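Long-range contacts in oligogalacturonate lyase (Yersinia enterocolitica subsp. enterocolitica, PDB 3PE7), which cleaves oligogalacturonates by beta-elimination, probably in the cytoplasm, with a manganese ion bound in its seven-bladed beta-propeller: residues H192-Y198 with E243-G249; E236-H242 with Y254-K259; L279-C285 with Y323-M327. All blocks are in the same frame, centred on the assembly; numbering follows the deposited sequence.

In the fold
The chain is a seven-bladed beta-propeller, and the three contacts follow it across three consecutive blades. Contact 1 joins strand 190-196, the first of one blade, to strand 238-245, the first of the next. Contact 2 lies within that second blade, pairing the N-terminal part of strand 238-245 with strand 252-258. Contact 3 packs its last strand, 276-285, on strand 321-326 of the third. Contacts 1 and 2 cross along the chain, sharing strand 238-245; contact 3 comes after both. The centre of contact 1 is about 19 Å from the centres of contact 2 and contact 3. The centres of contact 2 and contact 3 are about 15 Å apart. One blade is thus held within itself and against both neighbours.

Contact 1: H192-Y198 with E243-G249; sequences HPIYRPY and EFWVPDG
Two strands run almost side by side without sharing a hydrogen-bond ladder: the axes of 192-196 and 243-245 approach to 8.2 Å, their directions 26° apart, so side chains must bridge the gap. His192, in a left-handed backbone conformation (phi/psi 44/55) with chi1 t, sends ND1 to Glu243 OE2 at 2.9 Å; a water linking His192 O and OE2 reinforces this, while Glu243 OE1 forms a salt bridge with Arg217. Trp245 (chi1 m, chi2 114°) is the main filler. Its NE1 donates to Ile194 O at 3.0 Å, and Ile194, with chi1 p and chi2 t, brings CD1 to 3.5 Å from Trp245 CD1. Both strands are the first of their blades, so the indole wedges between adjacent blades of the beta-propeller. Over one face of its five-membered ring lie Arg196 CA, 3.6 Å from the centroid, and Pro197 CD, 3.9 Å from it, both CH-pi contacts. Arg196 is fully extended (t, t, t), long enough for NE and NH1 to reach Gly249 O at 2.8 and 3.0 Å, while NH2 forms a salt bridge with Glu272, a calcium ligand. Gly249 closes a type I turn from Val246, its N 2.7 Å from Val246 O; phi of 77° suits glycine, and a CB would clash with Pro197 O. Pro197 CB meets Pro247 O at 3.1 Å.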
loop_
_atom_site.group_PDB
_atom_site.type_symbol
_atom_site.label_atom_id
_atom_site.label_comp_id
_atom_site.label_asym_id
_atom_site.label_seq_id
_atom_site.Cartn_x
_atom_site.Cartn_y
_atom_site.Cartn_z
ATOM N N HIS A 192 0.258 8.954 -6.128
ATOM C CA HIS A 192 -0.543 7.714 -6.022
ATOM C C HIS A 192 -1.298 7.327 -7.311
ATOM O O HIS A 192 -2.531 7.154 -7.278
ATOM C CB HIS A 192 -1.506 7.807 -4.815
ATOM C CG HIS A 192 -2.091 6.486 -4.386
ATOM N ND1 HIS A 192 -3.377 6.371 -3.890
ATOM C CD2 HIS A 192 -1.580 5.231 -4.395
ATOM C CE1 HIS A 192 -3.633 5.103 -3.620
ATOM N NE2 HIS A 192 -2.555 4.392 -3.902
ATOM N N PRO A 193 -0.589 7.204 -8.448
ATOM C CA PRO A 193 -1.337 6.734 -9.623
ATOM C C PRO A 193 -1.612 5.236 -9.516
ATOM O O PRO A 193 -0.727 4.473 -9.142
ATOM C CB PRO A 193 -0.393 7.040 -10.791
ATOM C CG PRO A 193 0.987 6.972 -10.169
ATOM C CD PRO A 193 0.797 7.573 -8.803
ATOM N N ILE A 194 -2.837 4.826 -9.835
ATOM C CA ILE A 194 -3.233 3.432 -9.688
ATOM C C ILE A 194 -4.142 3.061 -10.868
ATOM O O ILE A 194 -5.206 3.669 -11.046
ATOM C CB ILE A 194 -3.941 3.177 -8.317
ATOM C CG1 ILE A 194 -4.876 4.337 -7.953
ATOM C CG2 ILE A 194 -2.882 2.921 -7.178
ATOM C CD1 ILE A 194 -5.746 4.167 -6.685
ATOM N N TYR A 195 -3.702 2.101 -11.677
ATOM C CA TYR A 195 -4.563 1.513 -12.731
ATOM C C TYR A 195 -5.844 0.963 -12.087
ATOM O O TYR A 195 -5.776 0.311 -11.047
ATOM C CB TYR A 195 -3.851 0.353 -13.437
ATOM C CG TYR A 195 -3.145 0.714 -14.727
ATOM C CD1 TYR A 195 -1.755 0.582 -14.848
ATOM C CD2 TYR A 195 -3.872 1.145 -15.842
ATOM C CE1 TYR A 195 -1.104 0.906 -16.051
ATOM C CE2 TYR A 195 -3.247 1.465 -17.021
ATOM C CZ TYR A 195 -1.865 1.340 -17.127
ATOM O OH TYR A 195 -1.262 1.647 -18.314
ATOM N N ARG A 196 -6.999 1.200 -12.712
ATOM C CA ARG A 196 -8.227 0.522 -12.297
ATOM C C ARG A 196 -8.081 -0.966 -12.625
ATOM O O ARG A 196 -7.792 -1.312 -13.772
ATOM C CB ARG A 196 -9.437 1.085 -13.043
ATOM C CG ARG A 196 -10.761 0.410 -12.628
ATOM C CD ARG A 196 -11.953 1.087 -13.323
ATOM N NE ARG A 196 -13.238 0.491 -12.927
ATOM C CZ ARG A 196 -14.376 0.698 -13.594
ATOM N NH1 ARG A 196 -15.513 0.164 -13.171
ATOM N NH2 ARG A 196 -14.373 1.449 -14.698
ATOM N N PRO A 197 -8.263 -1.856 -11.621
ATOM C CA PRO A 197 -8.210 -3.277 -11.943
ATOM C C PRO A 197 -9.174 -3.630 -13.090
ATOM O O PRO A 197 -10.332 -3.205 -13.077
ATOM C CB PRO A 197 -8.650 -3.949 -10.640
ATOM C CG PRO A 197 -8.210 -3.015 -9.564
ATOM C CD PRO A 197 -8.438 -1.633 -10.173
ATOM N N TYR A 198 -8.667 -4.387 -14.066
ATOM C CA TYR A 198 -9.446 -4.894 -15.230
ATOM C C TYR A 198 -9.964 -3.817 -16.168
ATOM O O TYR A 198 -10.824 -4.086 -17.031
ATOM C CB TYR A 198 -10.577 -5.846 -14.760
ATOM C CG TYR A 198 -10.057 -6.846 -13.752
ATOM C CD1 TYR A 198 -9.239 -7.897 -14.146
ATOM C CD2 TYR A 198 -10.326 -6.698 -12.392
ATOM C CE1 TYR A 198 -8.733 -8.793 -13.212
ATOM C CE2 TYR A 198 -9.820 -7.572 -11.456
ATOM C CZ TYR A 198 -9.027 -8.613 -11.859
ATOM O OH TYR A 198 -8.536 -9.497 -10.925
ATOM N N GLU A 243 -7.717 6.856 -0.480
ATOM C CA GLU A 243 -8.382 6.289 -1.659
ATOM C C GLU A 243 -7.686 5.008 -2.130
ATOM O O GLU A 243 -6.459 4.869 -2.059
ATOM C CB GLU A 243 -8.518 7.317 -2.808
ATOM C CG GLU A 243 -7.227 7.601 -3.602
ATOM C CD GLU A 243 -6.275 8.554 -2.888
ATOM O OE1 GLU A 243 -6.672 9.161 -1.853
ATOM O OE2 GLU A 243 -5.116 8.693 -3.366
ATOM N N PHE A 244 -8.498 4.052 -2.568
ATOM C CA PHE A 244 -7.987 2.821 -3.157
ATOM C C PHE A 244 -9.052 2.224 -4.076
ATOM O O PHE A 244 -10.245 2.517 -3.927
ATOM C CB PHE A 244 -7.538 1.790 -2.102
ATOM C CG PHE A 244 -8.657 1.207 -1.279
ATOM C CD1 PHE A 244 -9.176 -0.065 -1.577
ATOM C CD2 PHE A 244 -9.194 1.913 -0.205
ATOM C CE1 PHE A 244 -10.214 -0.615 -0.802
ATOM C CE2 PHE A 244 -10.208 1.378 0.579
ATOM C CZ PHE A 244 -10.724 0.103 0.283
ATOM N N TRP A 245 -8.609 1.424 -5.042
ATOM C CA TRP A 245 -9.517 0.629 -5.861
ATOM C C TRP A 245 -9.930 -0.633 -5.111
ATOM O O TRP A 245 -9.075 -1.369 -4.610
ATOM C CB TRP A 245 -8.840 0.181 -7.168
ATOM C CG TRP A 245 -8.658 1.278 -8.211
ATOM C CD1 TRP A 245 -7.458 1.792 -8.666
ATOM C CD2 TRP A 245 -9.685 1.978 -8.908
ATOM N NE1 TRP A 245 -7.693 2.762 -9.622
ATOM C CE2 TRP A 245 -9.049 2.908 -9.773
ATOM C CE3 TRP A 245 -11.086 1.907 -8.897
ATOM C CZ2 TRP A 245 -9.770 3.748 -10.629
ATOM C CZ3 TRP A 245 -11.813 2.749 -9.749
ATOM C CH2 TRP A 245 -11.147 3.670 -10.593
ATOM N N VAL A 246 -11.233 -0.910 -5.062
ATOM C CA VAL A 246 -11.649 -2.288 -4.723
ATOM C C VAL A 246 -10.935 -3.192 -5.735
ATOM O O VAL A 246 -10.882 -2.860 -6.918
ATOM C CB VAL A 246 -13.179 -2.473 -4.816
ATOM C CG1 VAL A 246 -13.598 -3.864 -4.295
ATOM C CG2 VAL A 246 -13.896 -1.396 -4.009
ATOM N N PRO A 247 -10.351 -4.314 -5.277
ATOM C CA PRO A 247 -9.504 -5.124 -6.187
ATOM C C PRO A 247 -10.212 -5.683 -7.403
ATOM O O PRO A 247 -9.545 -5.957 -8.394
ATOM C CB PRO A 247 -8.973 -6.247 -5.291
ATOM C CG PRO A 247 -8.935 -5.624 -3.903
ATOM C CD PRO A 247 -10.159 -4.683 -3.864
ATOM N N ASP A 248 -11.530 -5.821 -7.340
ATOM C CA ASP A 248 -12.290 -6.229 -8.543
ATOM C C ASP A 248 -12.534 -5.074 -9.522
ATOM O O ASP A 248 -13.068 -5.297 -10.608
ATOM C CB ASP A 248 -13.595 -6.956 -8.175
ATOM C CG ASP A 248 -14.641 -6.043 -7.520
ATOM O OD1 ASP A 248 -14.422 -4.818 -7.347
ATOM O OD2 ASP A 248 -15.724 -6.587 -7.190
ATOM N N GLY A 249 -12.155 -3.854 -9.139
ATOM C CA GLY A 249 -12.305 -2.675 -10.000
ATOM C C GLY A 249 -13.715 -2.109 -10.080
ATOM O O GLY A 249 -14.009 -1.282 -10.958
HETATM O O HOH W 1 -5.229 8.342 -6.108
HETATM O O HOH W 2 -12.885 -2.781 -13.908
#

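Contact 2: E236-H242 with Y254-K259; sequences EGESCTH and YVSYLK
Tyr257 lays its ring across Ser239, whose CB sits 3.7 Å from the ring centroid, 20° off the normal, a CH-pi contact. The tyrosine's p chi1 swings the ring over its cross-strand partner, and a residue as small as serine lets it lie close; Ser239 OG is turned to His211. The two belong to an antiparallel beta hairpin, strands 238-245 and 252-258 of one propeller blade; the axes of 238-242 and 254-258 approach to 4.7 Å, with directions 153° apart. Ser239-Tyr257 and Thr241-Val255 are hydrogen-bonded pairs: Ser239 N to Tyr257 O is 2.9 Å, Tyr257 N to Ser239 O 3.1 Å, Thr241 N to Val255 O 2.9 Å and Val255 N to Thr241 O 2.8 Å. Glu238-Leu258 and Cys240-Ser256 are the non-hydrogen-bonded pairs, with CA atoms 4.5 and 4.7 Å apart. Beyond the strand end, Lys259 N donates to Gly237 O at 2.9 Å; Gly237 has phi 75°, easy for glycine, just before the extended run starts.

Side chains alternate. Ser239, Thr241, Val255 and Tyr257 share one face, where Thr241 CG2 meets the edge of the Tyr257 ring, 4.2 Å from CE2. On the other, Leu258 CD2 covers the aliphatic base of Glu238, 3.7 Å from its CB, and Cys240 SG stands 4.0 Å from Tyr254 CE2, oblique to the ring. Glu238, extended with chi1 and chi2 both t, also carries its carboxylate to Lys232 in a salt bridge and accepts a hydrogen bond from Ser256, OG to OE1, at 2.7 Å.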
loop_
_atom_site.group_PDB
_atom_site.type_symbol
_atom_site.label_atom_id
_atom_site.label_comp_id
_atom_site.label_asym_id
_atom_site.label_seq_id
_atom_site.Cartn_x
_atom_site.Cartn_y
_atom_site.Cartn_z
ATOM N N GLU A 236 -17.861 21.935 1.347
ATOM C CA GLU A 236 -17.171 22.905 2.177
ATOM C C GLU A 236 -16.666 22.233 3.442
ATOM O O GLU A 236 -17.429 21.553 4.137
ATOM C CB GLU A 236 -18.104 24.073 2.530
ATOM C CG GLU A 236 -17.372 25.283 3.073
ATOM C CD GLU A 236 -16.398 25.877 2.072
ATOM O OE1 GLU A 236 -15.340 26.397 2.504
ATOM O OE2 GLU A 236 -16.688 25.825 0.852
ATOM N N GLY A 237 -15.382 22.426 3.730
ATOM C CA GLY A 237 -14.733 21.795 4.886
ATOM C C GLY A 237 -14.413 20.306 4.755
ATOM O O GLY A 237 -13.974 19.691 5.725
ATOM N N GLU A 238 -14.631 19.734 3.567
ATOM C CA GLU A 238 -14.461 18.274 3.356
ATOM C C GLU A 238 -13.042 17.923 2.949
ATOM O O GLU A 238 -12.462 18.556 2.044
ATOM C CB GLU A 238 -15.446 17.733 2.318
ATOM C CG GLU A 238 -15.310 16.203 2.098
ATOM C CD GLU A 238 -16.256 15.616 1.059
ATOM O OE1 GLU A 238 -16.385 14.367 1.055
ATOM O OE2 GLU A 238 -16.852 16.369 0.257
ATOM N N SER A 239 -12.498 16.913 3.632
ATOM C CA SER A 239 -11.222 16.293 3.289
ATOM C C SER A 239 -11.533 14.881 2.804
ATOM O O SER A 239 -12.477 14.257 3.300
ATOM C CB SER A 239 -10.308 16.204 4.520
ATOM O OG SER A 239 -9.869 17.496 4.935
ATOM N N CYS A 240 -10.774 14.418 1.817
ATOM C CA CYS A 240 -10.907 13.073 1.267
ATOM C C CYS A 240 -9.517 12.435 1.208
ATOM O O CYS A 240 -8.556 13.059 0.750
ATOM C CB CYS A 240 -11.514 13.119 -0.135
ATOM S SG CYS A 240 -13.119 13.928 -0.229
ATOM N N THR A 241 -9.399 11.191 1.659
ATOM C CA THR A 241 -8.084 10.582 1.774
ATOM C C THR A 241 -8.249 9.068 1.726
ATOM O O THR A 241 -9.400 8.573 1.648
ATOM C CB THR A 241 -7.384 11.041 3.096
ATOM O OG1 THR A 241 -6.026 10.576 3.117
ATOM C CG2 THR A 241 -8.152 10.563 4.318
ATOM N N HIS A 242 -7.116 8.353 1.767
ATOM C CA HIS A 242 -7.098 6.888 1.868
ATOM C C HIS A 242 -7.746 6.197 0.680
ATOM O O HIS A 242 -8.253 5.078 0.813
ATOM C CB HIS A 242 -7.769 6.415 3.169
ATOM C CG HIS A 242 -7.116 6.945 4.412
ATOM N ND1 HIS A 242 -7.559 6.626 5.678
ATOM C CD2 HIS A 242 -6.044 7.757 4.581
ATOM C CE1 HIS A 242 -6.815 7.254 6.572
ATOM N NE2 HIS A 242 -5.879 7.938 5.931
ATOM N N TYR A 254 -12.904 5.547 -0.493
ATOM C CA TYR A 254 -12.098 6.555 0.198
ATOM C C TYR A 254 -12.743 6.938 1.516
ATOM O O TYR A 254 -13.868 6.537 1.823
ATOM C CB TYR A 254 -11.893 7.808 -0.687
ATOM C CG TYR A 254 -13.179 8.537 -1.027
ATOM C CD1 TYR A 254 -13.967 8.140 -2.125
ATOM C CD2 TYR A 254 -13.613 9.621 -0.249
ATOM C CE1 TYR A 254 -15.165 8.819 -2.432
ATOM C CE2 TYR A 254 -14.792 10.301 -0.553
ATOM C CZ TYR A 254 -15.556 9.896 -1.643
ATOM O OH TYR A 254 -16.739 10.577 -1.907
ATOM N N VAL A 255 -12.017 7.746 2.284
ATOM C CA VAL A 255 -12.480 8.196 3.587
ATOM C C VAL A 255 -12.749 9.699 3.518
ATOM O O VAL A 255 -11.956 10.454 2.930
ATOM C CB VAL A 255 -11.448 7.876 4.672
ATOM C CG1 VAL A 255 -11.822 8.520 6.013
ATOM C CG2 VAL A 255 -11.352 6.381 4.851
ATOM N N SER A 256 -13.866 10.115 4.099
ATOM C CA SER A 256 -14.274 11.514 4.085
ATOM C C SER A 256 -14.492 12.032 5.510
ATOM O O SER A 256 -15.034 11.335 6.366
ATOM C CB SER A 256 -15.572 11.663 3.285
ATOM O OG SER A 256 -16.075 12.995 3.366
ATOM N N TYR A 257 -14.102 13.270 5.754
ATOM C CA TYR A 257 -14.467 13.913 7.015
ATOM C C TYR A 257 -14.578 15.423 6.828
ATOM O O TYR A 257 -14.108 15.959 5.827
ATOM C CB TYR A 257 -13.483 13.542 8.130
ATOM C CG TYR A 257 -12.029 13.899 7.870
ATOM C CD1 TYR A 257 -11.489 15.101 8.338
ATOM C CD2 TYR A 257 -11.181 13.015 7.188
ATOM C CE1 TYR A 257 -10.139 15.420 8.114
ATOM C CE2 TYR A 257 -9.836 13.330 6.963
ATOM C CZ TYR A 257 -9.327 14.527 7.429
ATOM O OH TYR A 257 -7.991 14.829 7.209
ATOM N N LEU A 258 -15.205 16.084 7.800
ATOM C CA LEU A 258 -15.496 17.516 7.716
ATOM C C LEU A 258 -14.828 18.245 8.860
ATOM O O LEU A 258 -14.783 17.738 9.981
ATOM C CB LEU A 258 -17.001 17.760 7.792
ATOM C CG LEU A 258 -17.895 17.215 6.685
ATOM C CD1 LEU A 258 -19.378 17.380 7.088
ATOM C CD2 LEU A 258 -17.585 17.924 5.364
ATOM N N LYS A 259 -14.306 19.434 8.574
ATOM C CA LYS A 259 -13.800 20.282 9.642
ATOM C C LYS A 259 -14.935 20.525 10.645
ATOM O O LYS A 259 -16.082 20.710 10.254
ATOM C CB LYS A 259 -13.263 21.595 9.065
ATOM C CG LYS A 259 -12.538 22.485 10.084
ATOM C CD LYS A 259 -11.454 23.317 9.407
ATOM C CE LYS A 259 -10.849 24.349 10.369
ATOM N NZ LYS A 259 -11.748 25.543 10.547
#

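Contact 3: L279-C285 with Y323-M327; sequences LTSMPAC and YVFNM
Between the last strand of one propeller blade and the third strand of the next, segments 279-285 and 323-327 run in nearly opposite directions, 166° apart. Their nearest CA atoms stay 8.0 to 8.4 Å from one another (Leu279-Met327, Met282-Phe325, Pro283-Tyr323), so no hydrogen bond joins them and the space is filled by side chains alone. The main bump is Pro283. Its rigid ring sets CG 3.6 Å from the centroid of the Tyr323 ring, only 8° off the normal, a CH-pi contact on the flat face that tyrosine (chi1 m) offers; its CD touches the edge of the Phe325 ring, 3.8 Å from CE1. The proline therefore fills the hollow between two aromatic rings. Phe325, also m, pushes the same CE1 up to Met282 CB at 3.7 Å. Beside the proline, Cys285 brings SG to 3.9 Å from Tyr323 CD2, an oblique sulfur-aromatic contact in which a small side chain fits beside the ring.

At the other end Met327 takes an all-m rotamer. Its CA-to-CB bond points sideways, but the flexible chain curls so that CE arrives 3.8 Å from Leu279 CD1 and 4.2 Å from Thr280 CG2. Those two residues can both face across because they form a classic beta bulge opposite Ile266. Around the contact, strand 264-269 flanks segment 279-285 within its blade, where Met282 packs on Arg264 and Ile266, while strands 296-301 and 331-337 border segment 323-327, supplying Met297 and Gln332 against Phe325.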
loop_
_atom_site.group_PDB
_atom_site.type_symbol
_atom_site.label_atom_id
_atom_site.label_comp_id
_atom_site.label_asym_id
_atom_site.label_seq_id
_atom_site.Cartn_x
_atom_site.Cartn_y
_atom_site.Cartn_z
ATOM N N LEU A 279 -21.111 5.056 2.737
ATOM C CA LEU A 279 -21.395 3.668 3.077
ATOM C C LEU A 279 -21.624 3.472 4.571
ATOM O O LEU A 279 -22.600 2.826 4.972
ATOM C CB LEU A 279 -20.284 2.744 2.555
ATOM C CG LEU A 279 -19.980 2.835 1.057
ATOM C CD1 LEU A 279 -18.866 1.857 0.682
ATOM C CD2 LEU A 279 -21.247 2.588 0.204
ATOM N N THR A 280 -20.723 4.022 5.389
ATOM C CA THR A 280 -20.774 3.808 6.843
ATOM C C THR A 280 -19.825 4.756 7.566
ATOM O O THR A 280 -18.923 5.338 6.963
ATOM C CB THR A 280 -20.456 2.333 7.235
ATOM O OG1 THR A 280 -20.680 2.158 8.641
ATOM C CG2 THR A 280 -18.991 1.952 6.901
ATOM N N SER A 281 -20.047 4.929 8.868
ATOM C CA SER A 281 -19.129 5.688 9.694
ATOM C C SER A 281 -18.018 4.722 10.110
ATOM O O SER A 281 -18.186 3.503 10.011
ATOM C CB SER A 281 -19.860 6.236 10.921
ATOM O OG SER A 281 -20.420 5.166 11.657
ATOM N N MET A 282 -16.874 5.249 10.543
ATOM C CA MET A 282 -15.777 4.403 11.007
ATOM C C MET A 282 -14.998 5.126 12.115
ATOM O O MET A 282 -15.018 6.355 12.172
ATOM C CB MET A 282 -14.831 4.079 9.839
ATOM C CG MET A 282 -14.133 5.302 9.286
ATOM S SD MET A 282 -12.969 4.990 7.946
ATOM C CE MET A 282 -11.919 3.685 8.584
ATOM N N PRO A 283 -14.303 4.371 12.980
ATOM C CA PRO A 283 -13.332 5.027 13.843
ATOM C C PRO A 283 -12.191 5.586 13.004
ATOM O O PRO A 283 -11.948 5.120 11.878
ATOM C CB PRO A 283 -12.787 3.891 14.730
ATOM C CG PRO A 283 -13.541 2.698 14.409
ATOM C CD PRO A 283 -14.244 2.904 13.097
ATOM N N ALA A 284 -11.494 6.576 13.546
ATOM C CA ALA A 284 -10.341 7.163 12.860
ATOM C C ALA A 284 -9.267 6.099 12.672
ATOM O O ALA A 284 -8.735 5.575 13.654
ATOM C CB ALA A 284 -9.784 8.326 13.664
ATOM N N CYS A 285 -8.973 5.791 11.410
ATOM C CA CYS A 285 -7.933 4.834 11.051
ATOM C C CYS A 285 -6.908 5.477 10.123
ATOM O O CYS A 285 -7.195 6.480 9.473
ATOM C CB CYS A 285 -8.564 3.616 10.364
ATOM S SG CYS A 285 -9.562 2.573 11.447
ATOM N N TYR A 323 -9.902 -2.882 12.943
ATOM C CA TYR A 323 -11.347 -2.989 12.767
ATOM C C TYR A 323 -11.679 -3.648 11.453
ATOM O O TYR A 323 -11.045 -3.362 10.444
ATOM C CB TYR A 323 -11.999 -1.605 12.765
ATOM C CG TYR A 323 -11.803 -0.856 14.050
ATOM C CD1 TYR A 323 -12.641 -1.091 15.147
ATOM C CD2 TYR A 323 -10.767 0.062 14.178
ATOM C CE1 TYR A 323 -12.453 -0.410 16.361
ATOM C CE2 TYR A 323 -10.575 0.775 15.378
ATOM C CZ TYR A 323 -11.420 0.518 16.461
ATOM O OH TYR A 323 -11.214 1.197 17.638
ATOM N N VAL A 324 -12.699 -4.512 11.460
ATOM C CA VAL A 324 -13.192 -5.076 10.201
ATOM C C VAL A 324 -14.613 -4.593 10.009
ATOM O O VAL A 324 -15.427 -4.622 10.952
ATOM C CB VAL A 324 -13.113 -6.627 10.146
ATOM C CG1 VAL A 324 -13.961 -7.187 8.982
ATOM C CG2 VAL A 324 -11.677 -7.071 10.005
ATOM N N PHE A 325 -14.896 -4.142 8.794
ATOM C CA PHE A 325 -16.209 -3.612 8.435
ATOM C C PHE A 325 -16.878 -4.593 7.503
ATOM O O PHE A 325 -16.349 -4.892 6.432
ATOM C CB PHE A 325 -16.072 -2.236 7.764
ATOM C CG PHE A 325 -15.252 -1.267 8.559
ATOM C CD1 PHE A 325 -15.839 -0.482 9.547
ATOM C CD2 PHE A 325 -13.885 -1.167 8.351
ATOM C CE1 PHE A 325 -15.071 0.403 10.300
ATOM C CE2 PHE A 325 -13.106 -0.291 9.098
ATOM C CZ PHE A 325 -13.688 0.494 10.073
ATOM N N ASN A 326 -18.016 -5.149 7.938
ATOM C CA ASN A 326 -18.793 -6.046 7.089
ATOM C C ASN A 326 -19.771 -5.208 6.285
ATOM O O ASN A 326 -20.730 -4.637 6.819
ATOM C CB ASN A 326 -19.500 -7.118 7.939
ATOM C CG ASN A 326 -20.259 -8.138 7.098
ATOM O OD1 ASN A 326 -20.813 -7.816 6.043
ATOM N ND2 ASN A 326 -20.311 -9.376 7.587
ATOM N N MET A 327 -19.489 -5.101 4.988
ATOM C CA MET A 327 -20.203 -4.165 4.140
ATOM C C MET A 327 -21.543 -4.724 3.665
ATOM O O MET A 327 -22.330 -4.008 3.072
ATOM C CB MET A 327 -19.332 -3.733 2.952
ATOM C CG MET A 327 -17.910 -3.258 3.322
ATOM S SD MET A 327 -17.815 -1.892 4.512
ATOM C CE MET A 327 -18.595 -0.579 3.549
#